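Local coordinates for protein lymphotactin (PDB 2NYZ) that probably acts as a chemokine of the C family that attracts lymphocytes but not monocytes or neutrophils, at residues D[50-54]-D[55-59]; D[17-21]-D[22-26]. All coordinates share one frame; numbering follows the deposited sequence.

Interaction 1: residues D[50-54]-D[55-59]; sequences DPQAT and WVRDV
The carbonyl O of Asp50 lies against the side chain of Val56 where the chain leaves strand 46-49 and enters the C-terminal helix of the chemokine fold. Asp50 to Ala53 forms a type I beta turn, closed by a backbone hydrogen bond from Ala53 N to Asp50 O (3.1 Å). The Asp50 carboxylate adds an Asx turn: OD2 accepts from Gln52 N, which meets it from well above the carboxylate plane. Pro51 touches Val56 more loosely, while its ring reaches Arg35 and Val37. Further on, the backbone O of Gln52 sits near the plane of the Arg57 guanidinium, at its edge. Ala53 is the N-cap residue, and its O receives an almost straight hydrogen bond from Arg57 N (3.0 Å, 178°). Ala53 CB packs on Val56 CG2 at 3.6 Å and, obliquely, on the Trp55 indole, one face of which is covered by the same CG2 over the ring centre. Thr54 O then accepts from Asp58 N at 2.8 Å, the next helical bond. With CG2 anti to its backbone N (chi1 -65° for OG1), Thr54 runs side by side with Asp58, the Thr54 CG2 lying 3.5 Å from Asp58 OD1.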
loop_
_atom_site.group_PDB
_atom_site.type_symbol
_atom_site.label_atom_id
_atom_site.label_comp_id
_atom_site.label_asym_id
_atom_site.label_seq_id
_atom_site.Cartn_x
_atom_site.Cartn_y
_atom_site.Cartn_z
ATOM N N ASP D 50 -30.432 -10.235 6.214
ATOM C CA ASP D 50 -30.631 -10.188 7.655
ATOM C C ASP D 50 -32.142 -10.178 7.935
ATOM O O ASP D 50 -32.864 -9.311 7.440
ATOM C CB ASP D 50 -29.985 -8.916 8.214
ATOM C CG ASP D 50 -30.134 -8.796 9.711
ATOM O OD1 ASP D 50 -29.842 -7.708 10.255
ATOM O OD2 ASP D 50 -30.538 -9.792 10.347
ATOM N N PRO D 51 -32.644 -11.149 8.719
ATOM C CA PRO D 51 -34.080 -11.193 9.025
ATOM C C PRO D 51 -34.456 -10.069 9.985
ATOM O O PRO D 51 -35.631 -9.802 10.219
ATOM C CB PRO D 51 -34.264 -12.567 9.666
ATOM C CG PRO D 51 -33.074 -13.357 9.174
ATOM C CD PRO D 51 -31.968 -12.350 9.232
ATOM N N GLN D 52 -33.433 -9.424 10.536
ATOM C CA GLN D 52 -33.593 -8.319 11.474
ATOM C C GLN D 52 -33.551 -6.972 10.764
ATOM O O GLN D 52 -33.937 -5.958 11.333
ATOM C CB GLN D 52 -32.477 -8.351 12.521
ATOM C CG GLN D 52 -32.502 -9.559 13.436
ATOM C CD GLN D 52 -33.715 -9.570 14.335
ATOM O OE1 GLN D 52 -34.849 -9.695 13.869
ATOM N NE2 GLN D 52 -33.484 -9.432 15.636
ATOM N N ALA D 53 -33.065 -6.962 9.529
ATOM C CA ALA D 53 -32.975 -5.731 8.752
ATOM C C ALA D 53 -34.366 -5.193 8.430
ATOM O O ALA D 53 -35.242 -5.934 7.980
ATOM C CB ALA D 53 -32.201 -5.985 7.467
ATOM N N THR D 54 -34.564 -3.899 8.652
ATOM C CA THR D 54 -35.859 -3.296 8.391
ATOM C C THR D 54 -36.320 -3.528 6.964
ATOM O O THR D 54 -37.435 -4.001 6.750
ATOM C CB THR D 54 -35.849 -1.782 8.668
ATOM O OG1 THR D 54 -35.638 -1.548 10.066
ATOM C CG2 THR D 54 -37.174 -1.167 8.262
ATOM N N TRP D 55 -35.472 -3.215 5.987
ATOM C CA TRP D 55 -35.862 -3.403 4.589
ATOM C C TRP D 55 -36.264 -4.845 4.277
ATOM O O TRP D 55 -37.155 -5.077 3.464
ATOM C CB TRP D 55 -34.750 -2.942 3.623
ATOM C CG TRP D 55 -33.514 -3.806 3.591
ATOM C CD1 TRP D 55 -32.388 -3.670 4.358
ATOM C CD2 TRP D 55 -33.295 -4.954 2.762
ATOM N NE1 TRP D 55 -31.486 -4.662 4.057
ATOM C CE2 TRP D 55 -32.017 -5.464 3.080
ATOM C CE3 TRP D 55 -34.054 -5.601 1.778
ATOM C CZ2 TRP D 55 -31.486 -6.595 2.452
ATOM C CZ3 TRP D 55 -33.526 -6.727 1.153
ATOM C CH2 TRP D 55 -32.253 -7.209 1.493
ATOM N N VAL D 56 -35.614 -5.810 4.923
ATOM C CA VAL D 56 -35.938 -7.214 4.698
ATOM C C VAL D 56 -37.332 -7.471 5.245
ATOM O O VAL D 56 -38.205 -7.992 4.544
ATOM C CB VAL D 56 -34.938 -8.153 5.411
ATOM C CG1 VAL D 56 -35.374 -9.606 5.256
ATOM C CG2 VAL D 56 -33.553 -7.963 4.836
ATOM N N ARG D 57 -37.527 -7.090 6.504
ATOM C CA ARG D 57 -38.808 -7.250 7.175
ATOM C C ARG D 57 -39.920 -6.656 6.311
ATOM O O ARG D 57 -40.975 -7.267 6.122
ATOM C CB ARG D 57 -38.767 -6.546 8.525
ATOM C CG ARG D 57 -40.004 -6.757 9.368
ATOM C CD ARG D 57 -39.941 -5.933 10.639
ATOM N NE ARG D 57 -38.624 -6.022 11.255
ATOM C CZ ARG D 57 -38.424 -6.102 12.562
ATOM N NH1 ARG D 57 -39.458 -6.108 13.393
ATOM N NH2 ARG D 57 -37.189 -6.175 13.040
ATOM N N ASP D 58 -39.661 -5.461 5.788
ATOM C CA ASP D 58 -40.607 -4.752 4.932
ATOM C C ASP D 58 -41.012 -5.596 3.724
ATOM O O ASP D 58 -42.190 -5.639 3.352
ATOM C CB ASP D 58 -39.984 -3.433 4.449
ATOM C CG ASP D 58 -39.918 -2.373 5.542
ATOM O OD1 ASP D 58 -39.854 -2.744 6.734
ATOM O OD2 ASP D 58 -39.917 -1.165 5.205
ATOM N N VAL D 59 -40.026 -6.259 3.121
ATOM C CA VAL D 59 -40.237 -7.106 1.947
ATOM C C VAL D 59 -40.957 -8.397 2.313
ATOM O O VAL D 59 -41.889 -8.817 1.629
ATOM C CB VAL D 59 -38.894 -7.461 1.285
ATOM C CG1 VAL D 59 -39.116 -8.397 0.109
ATOM C CG2 VAL D 59 -38.197 -6.192 0.834
#

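Interaction 2: residues D[17-21]-D[22-26]; sequences QRLPV and SRIKT
Ser22 meets Pro20 through its side chain, the OG lying 3.3 Å from Pro20 CB where the loop after strand 9-10 turns into strand 24-28. A chi1 of 61°, between the backbone N and the carbonyl carbon, brings the hydroxyl beside that carbon. Arg23 follows, with its backbone N giving a weak, bent hydrogen bond to Pro20 O at 2.7 Å. The bend of its side chain at chi2 (-65°) turns Arg23 NH1 back to Ser22 O, to which it donates at 3.0 Å; that oxygen lies in the guanidinium plane, while NH1 stands above the carbonyl plane. Arg23 NH2 has a salt bridge to an acidic side chain of another protein's chain, and NE has a further partner outside the two segments. Ile24 N gives the clearer backbone bond of the turn, to Val21 O at 3.1 Å, approaching from above the carbonyl plane; a second, weak one reaches Pro20 O. CB of Ile24 is directed toward 17-21, with CG1 near Pro20 O. The Ile24 and Leu19 side chains cross obliquely, Ile24 CD1 lying against Leu19 CG and CD2, and Met63 of the helix touches Ile24. Lys25 and Thr26 then both face Ile40, a classic beta bulge early in the strand. A loop ending in a short 3-10 turn that delivers the chain into the first strand of the three-stranded sheet is the N-loop arrangement of the chemokine fold.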
loop_
_atom_site.group_PDB
_atom_site.type_symbol
_atom_site.label_atom_id
_atom_site.label_comp_id
_atom_site.label_asym_id
_atom_site.label_seq_id
_atom_site.Cartn_x
_atom_site.Cartn_y
_atom_site.Cartn_z
ATOM N N GLN D 17 -26.594 -5.184 0.183
ATOM C CA GLN D 17 -27.404 -4.299 -0.649
ATOM C C GLN D 17 -28.861 -4.706 -0.545
ATOM O O GLN D 17 -29.187 -5.890 -0.565
ATOM C CB GLN D 17 -26.995 -4.391 -2.116
ATOM C CG GLN D 17 -25.840 -3.504 -2.494
ATOM C CD GLN D 17 -24.667 -4.301 -2.978
ATOM O OE1 GLN D 17 -24.778 -5.073 -3.933
ATOM N NE2 GLN D 17 -23.527 -4.128 -2.323
ATOM N N ARG D 18 -29.744 -3.726 -0.439
ATOM C CA ARG D 18 -31.153 -4.045 -0.352
ATOM C C ARG D 18 -31.583 -4.593 -1.698
ATOM O O ARG D 18 -30.979 -4.282 -2.720
ATOM C CB ARG D 18 -31.965 -2.799 -0.006
ATOM C CG ARG D 18 -31.635 -2.194 1.347
ATOM C CD ARG D 18 -32.584 -1.053 1.638
ATOM N NE ARG D 18 -32.090 -0.167 2.684
ATOM C CZ ARG D 18 -32.567 1.055 2.897
ATOM N NH1 ARG D 18 -33.547 1.529 2.134
ATOM N NH2 ARG D 18 -32.063 1.806 3.866
ATOM N N LEU D 19 -32.625 -5.413 -1.689
ATOM C CA LEU D 19 -33.148 -6.017 -2.904
ATOM C C LEU D 19 -34.590 -5.545 -3.109
ATOM O O LEU D 19 -35.417 -5.644 -2.204
ATOM C CB LEU D 19 -33.097 -7.534 -2.762
ATOM C CG LEU D 19 -33.093 -8.423 -4.004
ATOM C CD1 LEU D 19 -32.044 -7.963 -5.022
ATOM C CD2 LEU D 19 -32.813 -9.835 -3.542
ATOM N N PRO D 20 -34.910 -5.008 -4.298
ATOM C CA PRO D 20 -36.275 -4.533 -4.554
ATOM C C PRO D 20 -37.301 -5.660 -4.502
ATOM O O PRO D 20 -37.101 -6.724 -5.090
ATOM C CB PRO D 20 -36.183 -3.933 -5.956
ATOM C CG PRO D 20 -34.738 -3.579 -6.093
ATOM C CD PRO D 20 -34.047 -4.754 -5.461
ATOM N N VAL D 21 -38.396 -5.422 -3.792
ATOM C CA VAL D 21 -39.452 -6.422 -3.698
ATOM C C VAL D 21 -39.860 -6.751 -5.132
ATOM O O VAL D 21 -40.279 -7.872 -5.442
ATOM C CB VAL D 21 -40.668 -5.870 -2.893
ATOM C CG1 VAL D 21 -41.137 -4.555 -3.499
ATOM C CG2 VAL D 21 -41.794 -6.889 -2.870
ATOM N N SER D 22 -39.696 -5.762 -6.005
ATOM C CA SER D 22 -40.024 -5.897 -7.415
ATOM C C SER D 22 -39.034 -6.797 -8.154
ATOM O O SER D 22 -38.957 -6.769 -9.380
ATOM C CB SER D 22 -40.027 -4.524 -8.072
ATOM O OG SER D 22 -38.748 -3.925 -7.974
ATOM N N ARG D 23 -38.272 -7.591 -7.411
ATOM C CA ARG D 23 -37.294 -8.483 -8.020
ATOM C C ARG D 23 -37.349 -9.843 -7.359
ATOM O O ARG D 23 -36.803 -10.813 -7.880
ATOM C CB ARG D 23 -35.878 -7.912 -7.881
ATOM C CG ARG D 23 -35.543 -6.792 -8.851
ATOM C CD ARG D 23 -35.534 -7.300 -10.277
ATOM N NE ARG D 23 -35.143 -6.261 -11.224
ATOM C CZ ARG D 23 -35.930 -5.266 -11.616
ATOM N NH1 ARG D 23 -37.167 -5.168 -11.149
ATOM N NH2 ARG D 23 -35.478 -4.361 -12.472
ATOM N N ILE D 24 -38.006 -9.912 -6.205
ATOM C CA ILE D 24 -38.114 -11.166 -5.479
ATOM C C ILE D 24 -39.261 -12.005 -6.028
ATOM O O ILE D 24 -40.214 -11.476 -6.597
ATOM C CB ILE D 24 -38.377 -10.936 -3.991
ATOM C CG1 ILE D 24 -37.622 -9.700 -3.492
ATOM C CG2 ILE D 24 -37.965 -12.163 -3.217
ATOM C CD1 ILE D 24 -36.149 -9.830 -3.496
ATOM N N LYS D 25 -39.160 -13.317 -5.857
ATOM C CA LYS D 25 -40.186 -14.233 -6.324
ATOM C C LYS D 25 -40.744 -14.946 -5.107
ATOM O O LYS D 25 -41.951 -14.996 -4.904
ATOM C CB LYS D 25 -39.582 -15.238 -7.313
ATOM C CG LYS D 25 -40.544 -16.312 -7.828
ATOM C CD LYS D 25 -40.092 -16.885 -9.180
ATOM C CE LYS D 25 -38.703 -17.507 -9.117
ATOM N NZ LYS D 25 -38.164 -17.785 -10.482
ATOM N N THR D 26 -39.853 -15.478 -4.282
ATOM C CA THR D 26 -40.259 -16.188 -3.081
ATOM C C THR D 26 -39.221 -15.959 -2.004
ATOM O O THR D 26 -38.345 -15.113 -2.153
ATOM C CB THR D 26 -40.371 -17.707 -3.340
ATOM O OG1 THR D 26 -39.149 -18.191 -3.915
ATOM C CG2 THR D 26 -41.523 -18.007 -4.282
#

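The two interactions are both local turns that feed a regular element, interaction 1 the C-terminal helix and interaction 2 the strand 24-28. Interaction 1 is largely a surface contact, whereas interaction 2 is partly buried and is also approached by a partner protein chain. Their chemistry follows: 50-59 relies on regular helical backbone bonds and an Asx turn, while 17-26 combines weaker turn bonds with an aliphatic pair. Their centres lie about 11 Å apart, and the helix packs across the loop. The Trp55 indole lies on Arg18 and Leu19, with CZ3 3.3 Å from Leu19 N, and Val59 CG1 reaches Ile24 CG1 at 4.1 Å. Phe39 of the central strand touches Leu19 and Ile24 as well as Val56 and Val59.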